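Local coordinates for Lmo1340 protein (PDB 4NLM) that is of unknown function but belongs to the YqgU-like six-bladed beta-propeller family and is probably a surface lipoprotein, at residues R49-L54 / S58-T63; F71-I76 / K80-F85; A262-Y265 / T270-P273; I223-V228 / L234-N239; F139-N142 / K148-F151. One frame throughout, in Å; residues are numbered along the deposited sequence.

Contact 1 (R49-L54 / S58-T63); sequences RVVGWL and SVLLQT
Leu60 packs its branched end against Val51 and its root, CB, against Leu54. With CG anti to the backbone N (chi1 180°), it runs alongside Val51, bringing CD2 to 3.8 Å from Val51 CB. Leu54 reaches over the neighbouring strand where the chain turns a corner: Leu54 CG lies 3.9 Å from Leu60 CB, and Leu54 CD1 rests 3.7 Å from Val59 O. Branched aliphatic residues suit this place, since their methyls cover both a side chain and the peptide beside it. Both polar backbone atoms of Leu60 bond to the same neighbouring strand, Val51 N donating to Leu60 O (2.8 Å) and Leu60 N to Gly52 O (2.9 Å). These bonds belong to the antiparallel beta hairpin of strands 47-55 and 58-65, the first two strands of a four-stranded propeller sheet. Val59 works differently: its CB meets Val50 CG1 at 3.7 Å, the two valines crossing at about a right angle, while its CG1 comes obliquely to Trp53 CE3, 3.7 Å away. The indole nitrogen of Trp53 bonds to Leu327 O. At the far end of the hairpin, a water donates to Gln62 OE1 and accepts a weak bond from Arg49 NE.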
# COMPACT_ATOMS: atom_id res chain seq x y z
N ARG A 49 10.64 5.77 -9.40
CA ARG A 49 10.38 4.57 -8.64
C ARG A 49 9.71 3.52 -9.51
O ARG A 49 9.22 3.81 -10.60
CB ARG A 49 9.45 4.84 -7.46
CG ARG A 49 8.04 5.27 -7.88
CD ARG A 49 7.07 5.43 -6.72
NE ARG A 49 7.48 6.51 -5.85
CZ ARG A 49 8.11 6.38 -4.68
NH1 ARG A 49 8.41 7.46 -3.99
NH2 ARG A 49 8.42 5.18 -4.17
N VAL A 50 9.72 2.27 -9.02
CA VAL A 50 8.78 1.25 -9.47
C VAL A 50 7.56 1.40 -8.56
O VAL A 50 7.66 1.36 -7.35
CB VAL A 50 9.37 -0.15 -9.39
CG1 VAL A 50 8.32 -1.22 -9.55
CG2 VAL A 50 10.45 -0.29 -10.45
N VAL A 51 6.38 1.58 -9.18
CA VAL A 51 5.18 1.83 -8.39
C VAL A 51 4.62 0.52 -7.80
O VAL A 51 4.13 0.49 -6.68
CB VAL A 51 4.12 2.51 -9.27
CG1 VAL A 51 2.78 2.67 -8.53
CG2 VAL A 51 4.63 3.86 -9.75
N GLY A 52 4.70 -0.55 -8.57
CA GLY A 52 4.15 -1.85 -8.18
C GLY A 52 4.10 -2.80 -9.34
O GLY A 52 4.60 -2.53 -10.40
N TRP A 53 3.44 -3.95 -9.11
CA TRP A 53 3.28 -4.96 -10.12
C TRP A 53 2.13 -4.62 -11.07
O TRP A 53 1.09 -4.12 -10.66
CB TRP A 53 2.92 -6.31 -9.48
CG TRP A 53 4.03 -6.85 -8.62
CD1 TRP A 53 4.06 -6.86 -7.26
CD2 TRP A 53 5.18 -7.54 -9.06
NE1 TRP A 53 5.19 -7.50 -6.82
CE2 TRP A 53 5.91 -7.89 -7.91
CE3 TRP A 53 5.69 -7.87 -10.31
CZ2 TRP A 53 7.12 -8.58 -7.98
CZ3 TRP A 53 6.88 -8.50 -10.38
CH2 TRP A 53 7.59 -8.87 -9.21
N LEU A 54 2.34 -4.96 -12.34
CA LEU A 54 1.25 -4.95 -13.33
C LEU A 54 0.81 -6.33 -13.75
O LEU A 54 -0.33 -6.50 -14.23
CB LEU A 54 1.65 -4.14 -14.56
CG LEU A 54 1.88 -2.65 -14.33
CD1 LEU A 54 2.34 -2.00 -15.61
CD2 LEU A 54 0.65 -1.98 -13.79
N SER A 58 5.78 -8.23 -14.80
CA SER A 58 6.02 -6.84 -15.18
C SER A 58 5.60 -5.88 -14.10
O SER A 58 4.76 -6.21 -13.27
CB SER A 58 5.34 -6.51 -16.49
OG SER A 58 3.93 -6.52 -16.31
N VAL A 59 6.22 -4.69 -14.16
CA VAL A 59 6.01 -3.67 -13.16
C VAL A 59 5.72 -2.34 -13.85
O VAL A 59 5.99 -2.17 -15.03
CB VAL A 59 7.23 -3.51 -12.23
CG1 VAL A 59 7.47 -4.83 -11.51
CG2 VAL A 59 8.47 -3.00 -12.98
N LEU A 60 5.15 -1.43 -13.06
CA LEU A 60 4.94 -0.05 -13.47
C LEU A 60 6.16 0.81 -13.07
O LEU A 60 6.42 0.94 -11.91
CB LEU A 60 3.65 0.50 -12.85
CG LEU A 60 3.31 1.95 -13.18
CD1 LEU A 60 3.16 2.14 -14.66
CD2 LEU A 60 2.07 2.39 -12.43
N LEU A 61 6.84 1.29 -14.09
CA LEU A 61 8.06 2.10 -13.95
C LEU A 61 7.78 3.55 -14.19
O LEU A 61 7.21 3.93 -15.20
CB LEU A 61 9.07 1.59 -14.98
CG LEU A 61 10.37 2.36 -15.08
CD1 LEU A 61 11.18 2.35 -13.78
CD2 LEU A 61 11.22 1.87 -16.24
N GLN A 62 8.23 4.39 -13.26
CA GLN A 62 8.10 5.85 -13.32
C GLN A 62 9.49 6.48 -13.40
O GLN A 62 10.34 6.26 -12.54
CB GLN A 62 7.37 6.34 -12.09
CG GLN A 62 7.09 7.85 -12.10
CD GLN A 62 6.48 8.31 -10.82
OE1 GLN A 62 5.79 7.55 -10.14
NE2 GLN A 62 6.68 9.58 -10.49
N THR A 63 9.68 7.26 -14.46
CA THR A 63 10.93 7.99 -14.69
C THR A 63 10.55 9.42 -15.08
O THR A 63 9.39 9.72 -15.37
CB THR A 63 11.75 7.37 -15.82
OG1 THR A 63 11.00 7.35 -17.04
CG2 THR A 63 12.22 5.96 -15.49
O HOH W 1 5.14 8.10 -7.60

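Contact 2 (F71-I76 / K80-F85); sequences FEELNI and KKRPIF
Glu73 and Arg82 form a salt bridge in which one oxygen takes both donors. Glu73 OE1 lies in the guanidinium plane, 3.0 Å from Arg82 NE and 2.8 Å from Arg82 NH2, so the arginine presents its side edge. The carboxylate is turned 76° from that plane; NE meets OE1 nearly along its C-O axis, whereas NH2 comes from above the carboxylate plane. A bend at chi3 (66°) carries the otherwise extended arginine back to the glutamate, and Arg82 NH1 bonds to Leu121 O. Beneath this pair the backbones of Glu73 and Arg82 exchange two hydrogen bonds. On the other face of the hairpin, Glu72 and Lys81 are linked by water: it donates to Glu72 OE1 (2.7 Å) and accepts from Lys81 NZ (2.8 Å). The methylenes of Lys81 add packing, CG lying 3.9 Å from Leu74 CD1. Farther along strands 68-75 and 81-87, Ile84 and Phe85 both face Phe71 in a classic beta bulge. There Ile84 points toward the partner strand and lays CD1 3.5 Å from Glu73 N, an apolar cover over the peptide. Because Glu73 OE2 also bonds to Ser58 OG, the carboxylate is fixed at both oxygens, which probably favours its ionised form and ties Arg82 to the strand beyond.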
# COMPACT_ATOMS: atom_id res chain seq x y z
N PHE A 71 5.42 6.93 -17.58
CA PHE A 71 4.96 5.67 -16.99
C PHE A 71 5.06 4.60 -18.06
O PHE A 71 4.55 4.75 -19.16
CB PHE A 71 3.53 5.79 -16.45
CG PHE A 71 3.45 6.73 -15.30
CD1 PHE A 71 3.78 6.29 -14.04
CD2 PHE A 71 3.07 8.04 -15.46
CE1 PHE A 71 3.73 7.13 -12.96
CE2 PHE A 71 3.03 8.90 -14.38
CZ PHE A 71 3.36 8.45 -13.13
N GLU A 72 5.76 3.52 -17.71
CA GLU A 72 5.97 2.40 -18.61
C GLU A 72 5.71 1.07 -17.91
O GLU A 72 5.88 0.95 -16.70
CB GLU A 72 7.45 2.39 -19.08
CG GLU A 72 7.87 3.57 -19.94
CD GLU A 72 9.36 3.63 -20.16
OE1 GLU A 72 10.08 3.67 -19.16
OE2 GLU A 72 9.79 3.67 -21.33
N GLU A 73 5.32 0.07 -18.72
CA GLU A 73 5.33 -1.31 -18.24
C GLU A 73 6.72 -1.86 -18.55
O GLU A 73 7.15 -1.78 -19.67
CB GLU A 73 4.24 -2.12 -18.90
CG GLU A 73 4.21 -3.58 -18.44
CD GLU A 73 3.00 -4.31 -18.90
OE1 GLU A 73 2.41 -3.84 -19.89
OE2 GLU A 73 2.66 -5.36 -18.31
N LEU A 74 7.37 -2.43 -17.54
CA LEU A 74 8.71 -3.00 -17.66
C LEU A 74 8.65 -4.49 -17.37
O LEU A 74 8.21 -4.88 -16.31
CB LEU A 74 9.65 -2.34 -16.67
CG LEU A 74 11.03 -3.01 -16.54
CD1 LEU A 74 11.84 -2.90 -17.81
CD2 LEU A 74 11.77 -2.43 -15.37
N ASN A 75 9.08 -5.30 -18.33
CA ASN A 75 9.12 -6.75 -18.12
C ASN A 75 10.34 -7.08 -17.27
O ASN A 75 11.43 -6.60 -17.57
CB ASN A 75 9.19 -7.46 -19.48
CG ASN A 75 9.12 -8.96 -19.36
OD1 ASN A 75 10.06 -9.62 -18.90
ND2 ASN A 75 8.00 -9.52 -19.76
N ILE A 76 10.16 -7.88 -16.22
CA ILE A 76 11.24 -8.16 -15.27
C ILE A 76 12.26 -9.17 -15.74
O ILE A 76 13.31 -9.31 -15.10
CB ILE A 76 10.68 -8.60 -13.91
CG1 ILE A 76 10.11 -10.03 -13.98
CG2 ILE A 76 9.64 -7.62 -13.37
CD1 ILE A 76 9.52 -10.53 -12.67
N LYS A 80 11.95 -5.50 -21.71
CA LYS A 80 11.11 -4.77 -22.65
C LYS A 80 10.27 -3.73 -21.93
O LYS A 80 9.69 -4.01 -20.88
CB LYS A 80 10.20 -5.69 -23.45
CG LYS A 80 9.55 -4.96 -24.64
CD LYS A 80 8.74 -5.85 -25.56
CE LYS A 80 8.23 -5.05 -26.76
NZ LYS A 80 7.35 -5.86 -27.64
N LYS A 81 10.18 -2.55 -22.53
CA LYS A 81 9.38 -1.46 -22.01
C LYS A 81 8.24 -1.13 -22.95
O LYS A 81 8.37 -1.21 -24.17
CB LYS A 81 10.24 -0.21 -21.84
CG LYS A 81 11.28 -0.33 -20.74
CD LYS A 81 12.19 0.89 -20.66
CE LYS A 81 13.31 0.73 -19.65
NZ LYS A 81 14.25 1.87 -19.69
N ARG A 82 7.13 -0.75 -22.36
CA ARG A 82 5.98 -0.33 -23.12
C ARG A 82 5.49 0.99 -22.54
O ARG A 82 5.19 1.07 -21.36
CB ARG A 82 4.88 -1.38 -23.01
CG ARG A 82 3.63 -0.99 -23.76
CD ARG A 82 2.53 -2.03 -23.67
NE ARG A 82 1.99 -2.20 -22.31
CZ ARG A 82 0.94 -1.58 -21.81
NH1 ARG A 82 0.30 -0.63 -22.49
NH2 ARG A 82 0.57 -1.83 -20.58
N PRO A 83 5.34 2.02 -23.38
CA PRO A 83 4.85 3.30 -22.87
C PRO A 83 3.38 3.24 -22.54
O PRO A 83 2.62 2.70 -23.32
CB PRO A 83 5.09 4.26 -24.04
CG PRO A 83 5.02 3.40 -25.25
CD PRO A 83 5.52 2.04 -24.84
N ILE A 84 2.99 3.79 -21.39
CA ILE A 84 1.62 3.88 -21.00
C ILE A 84 1.08 5.31 -21.07
O ILE A 84 0.12 5.59 -21.76
CB ILE A 84 1.41 3.34 -19.57
CG1 ILE A 84 1.89 1.87 -19.49
CG2 ILE A 84 -0.07 3.41 -19.18
CD1 ILE A 84 2.11 1.39 -18.07
N PHE A 85 1.74 6.24 -20.39
CA PHE A 85 1.25 7.62 -20.24
C PHE A 85 2.40 8.51 -19.85
O PHE A 85 3.36 8.07 -19.22
CB PHE A 85 0.16 7.65 -19.10
CG PHE A 85 -0.50 8.97 -18.85
CD1 PHE A 85 -1.66 9.28 -19.52
CD2 PHE A 85 -0.03 9.84 -17.89
CE1 PHE A 85 -2.32 10.49 -19.27
CE2 PHE A 85 -0.67 11.04 -17.63
CZ PHE A 85 -1.82 11.37 -18.34
O HOH W 2 12.78 4.06 -18.89

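Contact 3 (A262-Y265 / T270-P273); sequences AREY and TFVP
Arg263 reaches Thr270 because its chain is stretched from CG to NE, with CG anti to the backbone N (chi1 177°), while Thr270 sets OG1 beside its own N and opposite the carbonyl carbon (chi1 -61°). The guanidinium then meets the hydroxyl edge-on, the two side chains set across one another. Arg263 NE and Arg263 NH1 both donate to Thr270 OG1, at 2.9 Å and 3.0 Å, and the oxygen lies 6° out of the guanidinium plane. A small hydroxyl suits this place: it can take both donors in one plane while the methyl CG2 packs 3.8 Å from Arg263 NE. The strands, 255-266 and 269-271, make a short, weakly bonded antiparallel hairpin at the edge of a propeller sheet. Phe271 N donates to Glu264 O at 2.9 Å, straight at the hydrogen but from above the carbonyl plane. Where a second direct bond might be expected, a water bridges, accepting from Glu264 N and donating to Phe271 O, 2.7 Å from each. Glu264 and Phe271 run side by side, Glu264 OE1 lying 3.5 Å from Phe271 CD2 and bonding to Tyr302 OH. With Arg263 NH2 on Asp241 O and Thr270 OG1 also on Glu201 OE1, the hydroxyl lies between a buried guanidinium and a carboxylate, which probably polarises it and eases the burial of the arginine's charge.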
# COMPACT_ATOMS: atom_id res chain seq x y z
N ALA A 262 8.46 -9.57 18.48
CA ALA A 262 9.14 -8.66 19.40
C ALA A 262 8.77 -7.23 19.02
O ALA A 262 8.75 -6.90 17.85
CB ALA A 262 10.63 -8.85 19.31
N ARG A 263 8.54 -6.40 20.04
CA ARG A 263 8.11 -5.02 19.81
C ARG A 263 9.25 -4.01 19.89
O ARG A 263 9.97 -3.93 20.89
CB ARG A 263 7.08 -4.63 20.87
CG ARG A 263 6.61 -3.19 20.79
CD ARG A 263 5.49 -2.90 21.78
NE ARG A 263 5.26 -1.46 21.90
CZ ARG A 263 5.93 -0.65 22.72
NH1 ARG A 263 5.67 0.63 22.70
NH2 ARG A 263 6.88 -1.11 23.55
N GLU A 264 9.39 -3.24 18.82
CA GLU A 264 10.29 -2.10 18.82
C GLU A 264 9.50 -0.84 19.11
O GLU A 264 8.27 -0.78 18.90
CB GLU A 264 11.00 -1.96 17.50
CG GLU A 264 12.15 -2.92 17.31
CD GLU A 264 12.83 -2.77 15.96
OE1 GLU A 264 12.22 -2.21 15.02
OE2 GLU A 264 13.98 -3.26 15.85
N TYR A 265 10.21 0.17 19.55
CA TYR A 265 9.61 1.45 19.85
C TYR A 265 10.64 2.54 19.65
O TYR A 265 11.83 2.28 19.68
CB TYR A 265 9.03 1.44 21.28
CG TYR A 265 9.97 0.96 22.33
CD1 TYR A 265 10.14 -0.41 22.56
CD2 TYR A 265 10.73 1.84 23.08
CE1 TYR A 265 11.02 -0.86 23.53
CE2 TYR A 265 11.60 1.40 24.06
CZ TYR A 265 11.75 0.05 24.27
OH TYR A 265 12.64 -0.37 25.23
N THR A 270 5.19 2.91 19.75
CA THR A 270 5.45 1.67 19.07
C THR A 270 5.90 1.89 17.64
O THR A 270 5.38 2.76 16.95
CB THR A 270 4.18 0.79 19.07
OG1 THR A 270 3.79 0.49 20.42
CG2 THR A 270 4.41 -0.50 18.33
N PHE A 271 6.86 1.09 17.19
CA PHE A 271 7.33 1.11 15.82
C PHE A 271 6.80 -0.14 15.13
O PHE A 271 6.96 -1.24 15.64
CB PHE A 271 8.86 1.11 15.75
CG PHE A 271 9.38 1.11 14.35
CD1 PHE A 271 9.36 2.27 13.59
CD2 PHE A 271 9.83 -0.05 13.77
CE1 PHE A 271 9.81 2.28 12.30
CE2 PHE A 271 10.30 -0.05 12.47
CZ PHE A 271 10.28 1.11 11.73
N VAL A 272 6.16 -0.00 13.97
CA VAL A 272 5.61 -1.17 13.26
C VAL A 272 6.44 -1.38 12.00
O VAL A 272 6.49 -0.53 11.12
CB VAL A 272 4.15 -0.96 12.90
CG1 VAL A 272 3.61 -2.19 12.20
CG2 VAL A 272 3.34 -0.68 14.16
N PRO A 273 7.09 -2.54 11.88
CA PRO A 273 7.85 -2.81 10.68
C PRO A 273 6.95 -2.94 9.45
O PRO A 273 5.72 -3.13 9.56
CB PRO A 273 8.54 -4.15 10.99
CG PRO A 273 8.59 -4.21 12.47
CD PRO A 273 7.30 -3.57 12.90
O HOH W 3 8.12 -3.54 16.40

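Contact 4 (I223-V228 / L234-N239); sequences IMQFAV and LTIEKN
Ile223 lays its CD1 methyl over Thr235, 3.8 Å from Thr235 CB, and its side chain lies crosswise to that of the threonine. The same methyl lies 3.6 Å from Glu237 OE2, where the glutamate chain passes obliquely. This packing belongs to the foot of an antiparallel beta hairpin, strands 225-229 and 232-238, in a sheet of the propeller. A classic beta bulge lies at the start of the first strand: Met224, present as selenomethionine, and Gln225 both face Ile236. Ile236 O consequently accepts two backbone bonds, from Met224 N at 2.9 Å and from Gln225 N at 3.2 Å. The extra residue turns Met224 toward the partner strand, its chain bent at chi3 so that the methyl approaches Lys238. That approach is doubtful in detail, being unusually close and involving a lysine with two conformers; Lys238 NZ forms its salt bridge with Asp241. Beyond the bulge the strands run in regular register. Gln225 and Ile236 share one face, meeting through their CB atoms at 4.2 Å, and aliphatic Ile236 suits a face where it also packs on Tyr246. On the opposite face Phe226 sets CG between its backbone N and carbonyl carbon (chi1 74°), and its ring leads away to Leu205. At the far end Ala227 and Leu234 exchange backbone bonds, and Ala227 CB lies 4.3 Å from Leu234 CD2.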
# COMPACT_ATOMS: atom_id res chain seq x y z
N ILE A 223 -7.23 -1.40 19.11
CA ILE A 223 -6.35 -1.73 18.01
C ILE A 223 -5.47 -0.55 17.62
O ILE A 223 -5.92 0.60 17.60
CB ILE A 223 -7.21 -2.16 16.80
CG1 ILE A 223 -7.99 -3.44 17.14
CG2 ILE A 223 -6.35 -2.35 15.56
CD1 ILE A 223 -7.16 -4.58 17.68
N MSE A 224 -4.21 -0.83 17.34
CA MSE A 224 -3.28 0.22 16.91
C MSE A 224 -3.28 0.46 15.41
O MSE A 224 -3.27 1.60 14.98
CB MSE A 224 -1.87 -0.18 17.37
CG MSE A 224 -0.80 0.80 16.94
SE MSE A 224 0.95 0.05 17.35
CE MSE A 224 0.58 -1.01 18.92
N GLN A 225 -3.33 -0.61 14.61
CA GLN A 225 -3.22 -0.46 13.17
C GLN A 225 -4.01 -1.62 12.58
O GLN A 225 -4.11 -2.68 13.21
CB GLN A 225 -1.73 -0.57 12.77
CG GLN A 225 -1.46 -0.24 11.31
CD GLN A 225 0.03 -0.17 11.03
OE1 GLN A 225 0.77 0.35 11.85
NE2 GLN A 225 0.44 -0.60 9.87
N PHE A 226 -4.55 -1.48 11.37
CA PHE A 226 -5.30 -2.57 10.75
C PHE A 226 -5.13 -2.46 9.26
O PHE A 226 -4.73 -1.43 8.73
CB PHE A 226 -6.76 -2.54 11.16
CG PHE A 226 -7.54 -1.45 10.50
CD1 PHE A 226 -7.49 -0.15 10.96
CD2 PHE A 226 -8.36 -1.73 9.42
CE1 PHE A 226 -8.20 0.86 10.35
CE2 PHE A 226 -9.06 -0.73 8.80
CZ PHE A 226 -8.98 0.56 9.26
N ALA A 227 -5.49 -3.55 8.58
CA ALA A 227 -5.47 -3.59 7.12
C ALA A 227 -6.45 -4.66 6.68
O ALA A 227 -6.71 -5.59 7.43
CB ALA A 227 -4.05 -3.86 6.59
N VAL A 228 -6.93 -4.53 5.45
CA VAL A 228 -7.85 -5.51 4.88
C VAL A 228 -7.30 -5.95 3.53
O VAL A 228 -6.81 -5.15 2.74
CB VAL A 228 -9.27 -4.91 4.72
CG1 VAL A 228 -10.25 -5.91 4.12
CG2 VAL A 228 -9.78 -4.41 6.05
N LEU A 234 -6.63 -7.83 9.12
CA LEU A 234 -5.42 -7.86 9.95
C LEU A 234 -5.52 -6.76 10.99
O LEU A 234 -5.87 -5.63 10.65
CB LEU A 234 -4.19 -7.58 9.10
CG LEU A 234 -2.90 -7.32 9.89
CD1 LEU A 234 -2.41 -8.61 10.52
CD2 LEU A 234 -1.84 -6.66 9.02
N THR A 235 -5.29 -7.10 12.24
CA THR A 235 -5.16 -6.11 13.28
C THR A 235 -3.80 -6.24 13.95
O THR A 235 -3.24 -7.33 14.04
CB THR A 235 -6.27 -6.15 14.34
OG1 THR A 235 -6.28 -7.42 14.97
CG2 THR A 235 -7.65 -5.89 13.72
N ILE A 236 -3.29 -5.12 14.44
CA ILE A 236 -2.02 -5.07 15.16
C ILE A 236 -2.28 -4.32 16.46
O ILE A 236 -2.89 -3.25 16.45
CB ILE A 236 -0.93 -4.37 14.34
CG1 ILE A 236 -0.73 -5.05 12.98
CG2 ILE A 236 0.40 -4.34 15.08
CD1 ILE A 236 0.25 -4.35 12.04
N GLU A 237 -1.78 -4.85 17.57
CA GLU A 237 -1.94 -4.25 18.85
C GLU A 237 -0.76 -4.61 19.75
O GLU A 237 -0.13 -5.63 19.56
CB GLU A 237 -3.26 -4.68 19.51
CG GLU A 237 -3.29 -6.14 19.93
CD GLU A 237 -4.68 -6.64 20.24
OE1 GLU A 237 -5.11 -6.53 21.41
OE2 GLU A 237 -5.31 -7.18 19.32
N LYS A 238 -0.43 -3.74 20.70
CA LYS A 238 0.59 -4.06 21.67
C LYS A 238 0.10 -5.22 22.50
O LYS A 238 -1.09 -5.38 22.71
CB LYS A 238 0.87 -2.89 22.62
CG LYS A 238 1.61 -1.72 22.01
CD LYS A 238 1.82 -0.59 23.01
CE LYS A 238 2.45 -1.07 24.31
NZ LYS A 238 2.67 0.04 25.28
N ASN A 239 1.03 -6.05 22.94
CA ASN A 239 0.71 -7.17 23.82
C ASN A 239 1.85 -7.18 24.84
O ASN A 239 2.78 -7.96 24.73
CB ASN A 239 0.66 -8.45 23.01
CG ASN A 239 0.36 -9.64 23.85
OD1 ASN A 239 -0.08 -9.50 24.99
ND2 ASN A 239 0.57 -10.81 23.29

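Contact 5 (F139-N142 / K148-F151); sequences FYWN and KIMF
Ile149 fits its long branch against the flat side of Trp141. CG1 sits 3.7 Å from the centroid of the five-membered ring, only 5° off its normal, in a clear CH-pi contact, and CD1 continues over the same face to lie 3.7 Å from Trp141 CE2. The indole offers a broad platform and the isoleucine a narrow ridge to lay on it; holding CG1 beside the backbone N (chi1 -59°) turns that ridge toward the ring. The other branch serves a second neighbour: Ile149 CG2 abuts the edge of the Phe139 ring, 4.0 Å from CD2. Thus one beta-branched residue fills the gap between two aromatics of the facing strand. The strands are 137-141 and 148-155, the antiparallel hairpin that starts another four-stranded sheet of the propeller, with Phe139, Trp141, Ile149 and Phe151 on one face. Phe151 backs the same Phe139 atom, its CB 3.7 Å from Phe139 CD2, and the two rings stand oblique with planes 45° apart. On the reverse face the selenomethionine Met150 bends at its end, bringing CE to 4.0 Å from Tyr140 CB; a flexible chain suits this curved fit. At the turn end Asn142 and Lys148 lie side by side, CB to CB at 3.9 Å. Their polar ends find partners beyond the two strands: Asn142 OD1 bonds to Ser145 N and Lys148 NZ forms a salt bridge with Asp187.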
# COMPACT_ATOMS: atom_id res chain seq x y z
N PHE A 139 -5.62 7.84 -0.79
CA PHE A 139 -6.59 7.16 -1.61
C PHE A 139 -6.77 5.70 -1.25
O PHE A 139 -5.78 5.02 -1.02
CB PHE A 139 -6.18 7.22 -3.09
CG PHE A 139 -6.14 8.60 -3.67
CD1 PHE A 139 -4.98 9.35 -3.59
CD2 PHE A 139 -7.23 9.14 -4.32
CE1 PHE A 139 -4.92 10.62 -4.13
CE2 PHE A 139 -7.15 10.42 -4.86
CZ PHE A 139 -5.99 11.16 -4.77
N TYR A 140 -8.01 5.19 -1.30
CA TYR A 140 -8.36 3.81 -0.97
C TYR A 140 -9.22 3.27 -2.10
O TYR A 140 -10.38 3.66 -2.24
CB TYR A 140 -9.12 3.76 0.35
CG TYR A 140 -8.29 4.28 1.49
CD1 TYR A 140 -7.44 3.45 2.18
CD2 TYR A 140 -8.31 5.60 1.84
CE1 TYR A 140 -6.66 3.89 3.22
CE2 TYR A 140 -7.51 6.07 2.87
CZ TYR A 140 -6.71 5.20 3.56
OH TYR A 140 -5.91 5.63 4.58
N TRP A 141 -8.66 2.38 -2.89
CA TRP A 141 -9.36 1.84 -4.06
C TRP A 141 -10.15 0.60 -3.63
O TRP A 141 -9.57 -0.32 -3.10
CB TRP A 141 -8.35 1.47 -5.13
CG TRP A 141 -8.87 1.53 -6.55
CD1 TRP A 141 -10.09 1.18 -7.01
CD2 TRP A 141 -8.13 2.04 -7.66
NE1 TRP A 141 -10.15 1.41 -8.34
CE2 TRP A 141 -8.97 1.96 -8.78
CE3 TRP A 141 -6.82 2.56 -7.83
CZ2 TRP A 141 -8.59 2.38 -10.03
CZ3 TRP A 141 -6.44 2.94 -9.07
CH2 TRP A 141 -7.32 2.89 -10.14
N ASN A 142 -11.45 0.54 -3.90
CA ASN A 142 -12.32 -0.56 -3.50
C ASN A 142 -12.01 -1.81 -4.30
O ASN A 142 -12.13 -1.82 -5.50
CB ASN A 142 -13.76 -0.08 -3.66
CG ASN A 142 -14.79 -1.03 -3.08
OD1 ASN A 142 -14.71 -2.25 -3.21
ND2 ASN A 142 -15.79 -0.46 -2.46
N LYS A 148 -15.06 2.38 -7.55
CA LYS A 148 -15.11 3.30 -6.42
C LYS A 148 -13.74 3.54 -5.78
O LYS A 148 -13.03 2.58 -5.43
CB LYS A 148 -15.97 2.73 -5.31
CG LYS A 148 -17.39 2.45 -5.72
CD LYS A 148 -18.20 1.96 -4.54
CE LYS A 148 -19.51 1.39 -5.05
NZ LYS A 148 -20.41 1.05 -3.92
N ILE A 149 -13.39 4.82 -5.62
CA ILE A 149 -12.18 5.22 -4.94
C ILE A 149 -12.58 6.19 -3.85
O ILE A 149 -13.17 7.27 -4.11
CB ILE A 149 -11.16 5.85 -5.89
CG1 ILE A 149 -10.78 4.88 -7.01
CG2 ILE A 149 -9.88 6.24 -5.14
CD1 ILE A 149 -9.87 5.48 -8.05
N MSE A 150 -12.27 5.83 -2.62
CA MSE A 150 -12.53 6.70 -1.49
C MSE A 150 -11.24 7.45 -1.19
O MSE A 150 -10.14 6.93 -1.37
CB MSE A 150 -12.94 5.81 -0.32
CG MSE A 150 -13.02 6.45 1.06
SE MSE A 150 -13.90 5.16 2.25
CE MSE A 150 -12.51 3.76 2.43
N PHE A 151 -11.34 8.68 -0.72
CA PHE A 151 -10.16 9.45 -0.39
C PHE A 151 -10.40 10.42 0.73
O PHE A 151 -11.51 10.96 0.92
CB PHE A 151 -9.58 10.13 -1.63
CG PHE A 151 -10.54 10.97 -2.39
CD1 PHE A 151 -10.64 12.31 -2.10
CD2 PHE A 151 -11.28 10.45 -3.43
CE1 PHE A 151 -11.52 13.13 -2.77
CE2 PHE A 151 -12.16 11.28 -4.13
CZ PHE A 151 -12.28 12.61 -3.79

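In the fold
Along the chain the order is contact 1, contact 2, contact 5, contact 4 and contact 3, each a local hairpin that closes before the next begins. Contacts 1 and 2 have centres about 8 Å apart and share one antiparallel sheet through the neighbouring strands 58-65 and 68-75, joined by a probable backbone hydrogen bond between Leu61 N and Glu72 O at 2.8 Å. Contacts 3 and 4, about 12 Å apart between centres, also reach one sheet, packing Thr270 and Val272 on Met224, Lys238 and Gln225. That pair lies across the chain's centre from contacts 1 and 2, and contact 5 belongs to a third sheet, about 20 Å from contact 1 between centres. Successive hairpins thus build the sheets of the propeller.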